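Pyruvate dehydrogenase complex, dihydrolipoamide acetyltransferase E2 component (Thermus thermophilus, PDB 2EQ9) probably transfers acetyl groups carried on lipoate within the pyruvate dehydrogenase complex, this fragment being its peripheral subunit-binding domain. Local coordinates at residues R8-E13 with E33-Y38; E19-S24 with G28-E33. All coordinates share one frame; numbering follows the deposited sequence.

Interactions 1 and 2 share the small apolar interior of this forty-residue domain. Interaction 1 brings helix 5-13 against helix 32-39; interaction 2 folds the intervening loop and joins 19-24 to the residues that lead into helix 32-39. Their centres lie about 8 Å apart, and E33 belongs to both. D34 connects them most directly: its OD2 is 2.9 Å from S24 OG, a probable hydrogen bond, and also accepts one from R31 N. V21 CG1 packs 3.6 Å from D34 O. Arginines from both contacts reach other protein chains, consistent with a binding domain for a partner enzyme.

Interaction 1 (R8-E13 with E33-Y38); sequences RKLARE and EDVRAY
The two-helix fold of the peripheral subunit-binding domain is closed here by L10 and A11 of helix 5-13 meeting V35 of helix 32-39. It illustrates how a very small domain can join its helices through a few apolar side chains. The A11 CA and V35 CA atoms come within 6.1 Å of each other, a close approach consistent with the small side chain of the alanine. V35 does most of the work from its helix. Its CG1 branch stands anti to the backbone N (chi1 -179°), which carries this methyl across to the other helix, where it enters the angle between a leucine branch and an alanine backbone. There V35 CG1 lies 3.7 Å from A11 CA and 4.0 Å from A11 CB, so the valine rests on the surface of the helix as well as on a side chain. L10 arrives beside it with CG likewise anti to its own backbone N (chi1 -166°), and the leucine and valine side chains run past each other in opposite directions. The meeting of L10 CD1 with V35 CG1 at 3.5 Å is tighter than an ordinary methyl contact. Only about 140 Å² is buried between the segments, and other residues extend the apolar cluster: A11 also touches I18, and V35 also touches V30. The polar side chains of 8-13 serve other purposes. R8 and R12 form salt bridges with acidic side chains of another protein, as expected of a domain that binds a partner subunit, while R8 NH1 also bonds to A3 O. One helical turn separates K9 from E13, whose salt bridge runs from K9 NZ to E13 OE1 over 3.1 Å, meeting the carboxylate on its syn side but 34° out of its plane.

Interaction 2 (E19-S24 with G28-E33); sequences EEVPGS and GRVRVE
V21 meets V30 where the loop of the E3-binding domain comes back against the residues preceding helix 32-39, an example of two segments joined by a valine pair and close backbone packing; V21 also packs on Y38, and V30 on V35. The V21 and V30 side chains cross at about a right angle, with V21 CG1 at 3.8 Å from V30 CG1. The second methyl of V30, CG2, sits 3.5 Å from V21 O. With V30 CG1 anti to the backbone N (chi1 -175°), that branch reaches V21 CG1, while CG2, anti to the carbonyl carbon, lies by V21 O and G23 CA. Without the two methyls, as with an alanine here, V21 CG1 would probably lose its packing partner across the contact and a gap would be likely to open beside V21 O and G23 CA. Beyond P22, G23 brings its CA to 3.3 Å from G28 O in a CA-H...O contact with an angle of 147° at the hydrogen. This close approach leaves no room for a CB on G23 beside G28 O. At S24 the backbone takes over: S24 N gives a weak hydrogen bond to R29 O, 3.3 Å long and bent to 138°. The hydroxyl of S24 is held instead by D34, while S24 OG brushes R31 CG at 4.1 Å. R31, at the N-cap position of helix 32-39, has the CD of R29 lying 3.2 Å over one face of its guanidinium, offset toward the rim. Both arginines carry their polar ends on to the backbone of other protein chains. With its one direct hydrogen bond weak, the contact probably owes its shape to the valine pair and the tight glycine approach, while the arginines reach partner chains, consistent with a subunit-binding surface.

Interaction 1 (R8-E13 with E33-Y38)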
loop_
_atom_site.group_PDB
_atom_site.type_symbol
_atom_site.label_atom_id
_atom_site.label_comp_id
_atom_site.label_asym_id
_atom_site.label_seq_id
_atom_site.Cartn_x
_atom_site.Cartn_y
_atom_site.Cartn_z
ATOM N N ARG C 8 9.729 -20.779 12.561
ATOM C CA ARG C 8 10.411 -20.354 13.786
ATOM C C ARG C 8 9.460 -20.499 14.970
ATOM O O ARG C 8 9.860 -20.891 16.068
ATOM C CB ARG C 8 10.876 -18.890 13.677
ATOM C CG ARG C 8 11.530 -18.554 12.339
ATOM C CD ARG C 8 12.374 -17.291 12.387
ATOM N NE ARG C 8 11.641 -16.073 12.734
ATOM C CZ ARG C 8 11.144 -15.205 11.857
ATOM N NH1 ARG C 8 11.284 -15.410 10.554
ATOM N NH2 ARG C 8 10.544 -14.098 12.289
ATOM N N LYS C 9 8.192 -20.182 14.725
ATOM C CA LYS C 9 7.164 -20.264 15.747
ATOM C C LYS C 9 6.980 -21.711 16.193
ATOM O O LYS C 9 6.982 -22.009 17.388
ATOM C CB LYS C 9 5.851 -19.701 15.196
ATOM C CG LYS C 9 4.886 -19.215 16.263
ATOM C CD LYS C 9 3.931 -20.306 16.699
ATOM C CE LYS C 9 2.856 -20.551 15.649
ATOM N NZ LYS C 9 1.954 -21.669 16.060
ATOM N N LEU C 10 6.846 -22.611 15.224
ATOM C CA LEU C 10 6.658 -24.025 15.521
ATOM C C LEU C 10 7.912 -24.664 16.122
ATOM O O LEU C 10 7.814 -25.538 16.975
ATOM C CB LEU C 10 6.238 -24.767 14.251
ATOM C CG LEU C 10 5.680 -26.182 14.409
ATOM C CD1 LEU C 10 6.801 -27.151 14.677
ATOM C CD2 LEU C 10 4.648 -26.210 15.527
ATOM N N ALA C 11 9.087 -24.227 15.683
ATOM C CA ALA C 11 10.331 -24.777 16.206
ATOM C C ALA C 11 10.405 -24.539 17.714
ATOM O O ALA C 11 10.767 -25.435 18.480
ATOM C CB ALA C 11 11.523 -24.133 15.513
ATOM N N ARG C 12 10.048 -23.330 18.135
ATOM C CA ARG C 12 10.073 -22.980 19.547
ATOM C C ARG C 12 9.094 -23.827 20.359
ATOM O O ARG C 12 9.466 -24.423 21.372
ATOM C CB ARG C 12 9.732 -21.499 19.739
ATOM C CG ARG C 12 10.739 -20.531 19.152
ATOM C CD ARG C 12 10.409 -19.095 19.557
ATOM N NE ARG C 12 10.533 -18.888 20.998
ATOM C CZ ARG C 12 11.684 -18.928 21.668
ATOM N NH1 ARG C 12 12.823 -19.166 21.027
ATOM N NH2 ARG C 12 11.699 -18.731 22.981
ATOM N N GLU C 13 7.845 -23.877 19.906
ATOM C CA GLU C 13 6.801 -24.628 20.601
ATOM C C GLU C 13 7.109 -26.118 20.705
ATOM O O GLU C 13 6.441 -26.851 21.436
ATOM C CB GLU C 13 5.456 -24.415 19.903
ATOM C CG GLU C 13 5.164 -22.949 19.632
ATOM C CD GLU C 13 3.822 -22.722 18.973
ATOM O OE1 GLU C 13 3.476 -23.485 18.044
ATOM O OE2 GLU C 13 3.120 -21.767 19.377
ATOM N N GLU C 33 7.115 -27.489 7.251
ATOM C CA GLU C 33 7.244 -28.909 6.941
ATOM C C GLU C 33 8.585 -29.430 7.443
ATOM O O GLU C 33 8.644 -30.469 8.102
ATOM C CB GLU C 33 7.130 -29.143 5.430
ATOM C CG GLU C 33 5.906 -28.499 4.790
ATOM C CD GLU C 33 6.121 -27.030 4.478
ATOM O OE1 GLU C 33 6.814 -26.732 3.481
ATOM O OE2 GLU C 33 5.605 -26.177 5.234
ATOM N N ASP C 34 9.655 -28.701 7.138
ATOM C CA ASP C 34 10.997 -29.092 7.564
ATOM C C ASP C 34 11.106 -29.222 9.083
ATOM O O ASP C 34 11.685 -30.181 9.591
ATOM C CB ASP C 34 12.032 -28.077 7.070
ATOM C CG ASP C 34 11.991 -27.888 5.569
ATOM O OD1 ASP C 34 11.942 -28.905 4.843
ATOM O OD2 ASP C 34 12.017 -26.724 5.113
ATOM N N VAL C 35 10.553 -28.258 9.809
ATOM C CA VAL C 35 10.613 -28.300 11.262
ATOM C C VAL C 35 9.941 -29.572 11.772
ATOM O O VAL C 35 10.449 -30.235 12.674
ATOM C CB VAL C 35 9.929 -27.066 11.888
ATOM C CG1 VAL C 35 10.026 -27.128 13.403
ATOM C CG2 VAL C 35 10.590 -25.798 11.379
ATOM N N ARG C 36 8.799 -29.913 11.182
ATOM C CA ARG C 36 8.067 -31.114 11.570
ATOM C C ARG C 36 8.843 -32.355 11.133
ATOM O O ARG C 36 8.878 -33.361 11.845
ATOM C CB ARG C 36 6.673 -31.111 10.938
ATOM N N ALA C 37 9.465 -32.276 9.961
ATOM C CA ALA C 37 10.243 -33.387 9.427
ATOM C C ALA C 37 11.402 -33.706 10.360
ATOM O O ALA C 37 11.762 -34.869 10.547
ATOM C CB ALA C 37 10.769 -33.042 8.040
ATOM N N TYR C 38 11.983 -32.664 10.942
ATOM C CA TYR C 38 13.102 -32.817 11.862
ATOM C C TYR C 38 12.577 -33.328 13.201
ATOM O O TYR C 38 13.270 -34.052 13.915
ATOM C CB TYR C 38 13.802 -31.465 12.053
ATOM C CG TYR C 38 15.048 -31.503 12.910
ATOM C CD1 TYR C 38 16.194 -32.175 12.486
ATOM C CD2 TYR C 38 15.086 -30.855 14.144
ATOM C CE1 TYR C 38 17.348 -32.197 13.270
ATOM C CE2 TYR C 38 16.232 -30.870 14.934
ATOM C CZ TYR C 38 17.358 -31.542 14.493
ATOM O OH TYR C 38 18.490 -31.555 15.276
#

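Interaction 2 (E19-S24 with G28-E33)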
loop_
_atom_site.group_PDB
_atom_site.type_symbol
_atom_site.label_atom_id
_atom_site.label_comp_id
_atom_site.label_asym_id
_atom_site.label_seq_id
_atom_site.Cartn_x
_atom_site.Cartn_y
_atom_site.Cartn_z
ATOM N N GLU C 19 18.018 -23.153 14.301
ATOM C CA GLU C 19 19.245 -23.205 13.513
ATOM C C GLU C 19 19.730 -24.632 13.286
ATOM O O GLU C 19 20.690 -24.858 12.549
ATOM C CB GLU C 19 20.355 -22.379 14.180
ATOM C CG GLU C 19 20.426 -22.487 15.697
ATOM C CD GLU C 19 19.303 -21.733 16.381
ATOM O OE1 GLU C 19 19.067 -20.564 16.010
ATOM O OE2 GLU C 19 18.662 -22.300 17.292
ATOM N N GLU C 20 19.056 -25.593 13.910
ATOM C CA GLU C 20 19.434 -26.995 13.776
ATOM C C GLU C 20 18.547 -27.728 12.773
ATOM O O GLU C 20 18.809 -28.881 12.436
ATOM C CB GLU C 20 19.342 -27.703 15.131
ATOM C CG GLU C 20 20.070 -27.009 16.279
ATOM C CD GLU C 20 21.556 -26.813 16.032
ATOM O OE1 GLU C 20 22.230 -27.782 15.618
ATOM O OE2 GLU C 20 22.053 -25.689 16.270
ATOM N N VAL C 21 17.497 -27.059 12.300
ATOM C CA VAL C 21 16.577 -27.665 11.340
ATOM C C VAL C 21 17.021 -27.452 9.894
ATOM O O VAL C 21 17.090 -26.320 9.415
ATOM C CB VAL C 21 15.152 -27.092 11.487
ATOM C CG1 VAL C 21 14.209 -27.794 10.520
ATOM C CG2 VAL C 21 14.670 -27.255 12.913
ATOM N N PRO C 22 17.332 -28.543 9.177
ATOM C CA PRO C 22 17.762 -28.414 7.780
ATOM C C PRO C 22 16.644 -27.887 6.876
ATOM O O PRO C 22 15.483 -28.289 7.001
ATOM C CB PRO C 22 18.202 -29.833 7.422
ATOM C CG PRO C 22 17.340 -30.697 8.313
ATOM C CD PRO C 22 17.375 -29.949 9.621
ATOM N N GLY C 23 17.006 -26.981 5.971
ATOM C CA GLY C 23 16.034 -26.391 5.065
ATOM C C GLY C 23 15.569 -27.309 3.951
ATOM O O GLY C 23 15.672 -28.533 4.060
ATOM N N SER C 24 15.054 -26.720 2.874
ATOM C CA SER C 24 14.567 -27.504 1.745
ATOM C C SER C 24 14.600 -26.759 0.410
ATOM O O SER C 24 14.678 -27.383 -0.651
ATOM C CB SER C 24 13.139 -27.984 2.023
ATOM O OG SER C 24 12.266 -26.892 2.248
ATOM N N GLY C 28 18.436 -23.913 1.573
ATOM C CA GLY C 28 18.118 -23.843 2.991
ATOM C C GLY C 28 16.924 -23.161 3.635
ATOM O O GLY C 28 16.818 -23.206 4.860
ATOM N N ARG C 29 16.029 -22.538 2.879
ATOM C CA ARG C 29 14.895 -21.887 3.529
ATOM C C ARG C 29 14.108 -22.916 4.337
ATOM O O ARG C 29 13.603 -23.894 3.790
ATOM C CB ARG C 29 13.980 -21.214 2.500
ATOM C CG ARG C 29 12.853 -20.407 3.135
ATOM C CD ARG C 29 11.957 -19.714 2.109
ATOM N NE ARG C 29 12.597 -18.571 1.464
ATOM C CZ ARG C 29 13.277 -18.629 0.324
ATOM N NH1 ARG C 29 13.414 -19.784 -0.316
ATOM N NH2 ARG C 29 13.814 -17.527 -0.186
ATOM N N VAL C 30 14.021 -22.699 5.645
ATOM C CA VAL C 30 13.298 -23.616 6.520
ATOM C C VAL C 30 11.794 -23.343 6.520
ATOM O O VAL C 30 11.353 -22.218 6.771
ATOM C CB VAL C 30 13.822 -23.516 7.962
ATOM C CG1 VAL C 30 13.154 -24.563 8.834
ATOM C CG2 VAL C 30 15.339 -23.683 7.972
ATOM N N ARG C 31 11.014 -24.382 6.234
ATOM C CA ARG C 31 9.558 -24.284 6.199
ATOM C C ARG C 31 8.962 -25.080 7.347
ATOM O O ARG C 31 9.642 -25.905 7.951
ATOM C CB ARG C 31 9.017 -24.854 4.887
ATOM C CG ARG C 31 9.540 -24.181 3.645
ATOM C CD ARG C 31 8.960 -22.792 3.483
ATOM N NE ARG C 31 9.336 -22.230 2.191
ATOM C CZ ARG C 31 8.710 -21.215 1.600
ATOM N NH1 ARG C 31 9.133 -20.776 0.420
ATOM N NH2 ARG C 31 7.661 -20.647 2.181
ATOM N N VAL C 32 7.688 -24.832 7.637
ATOM C CA VAL C 32 6.984 -25.546 8.702
ATOM C C VAL C 32 7.123 -27.056 8.507
ATOM O O VAL C 32 7.239 -27.809 9.473
ATOM C CB VAL C 32 5.478 -25.179 8.719
ATOM C CG1 VAL C 32 4.689 -26.201 9.537
ATOM C CG2 VAL C 32 5.294 -23.799 9.313
ATOM N N GLU C 33 7.115 -27.489 7.251
ATOM C CA GLU C 33 7.244 -28.909 6.941
ATOM C C GLU C 33 8.585 -29.430 7.443
ATOM O O GLU C 33 8.644 -30.469 8.102
ATOM C CB GLU C 33 7.130 -29.143 5.430
ATOM C CG GLU C 33 5.906 -28.499 4.790
ATOM C CD GLU C 33 6.121 -27.030 4.478
ATOM O OE1 GLU C 33 6.814 -26.732 3.481
ATOM O OE2 GLU C 33 5.605 -26.177 5.234
#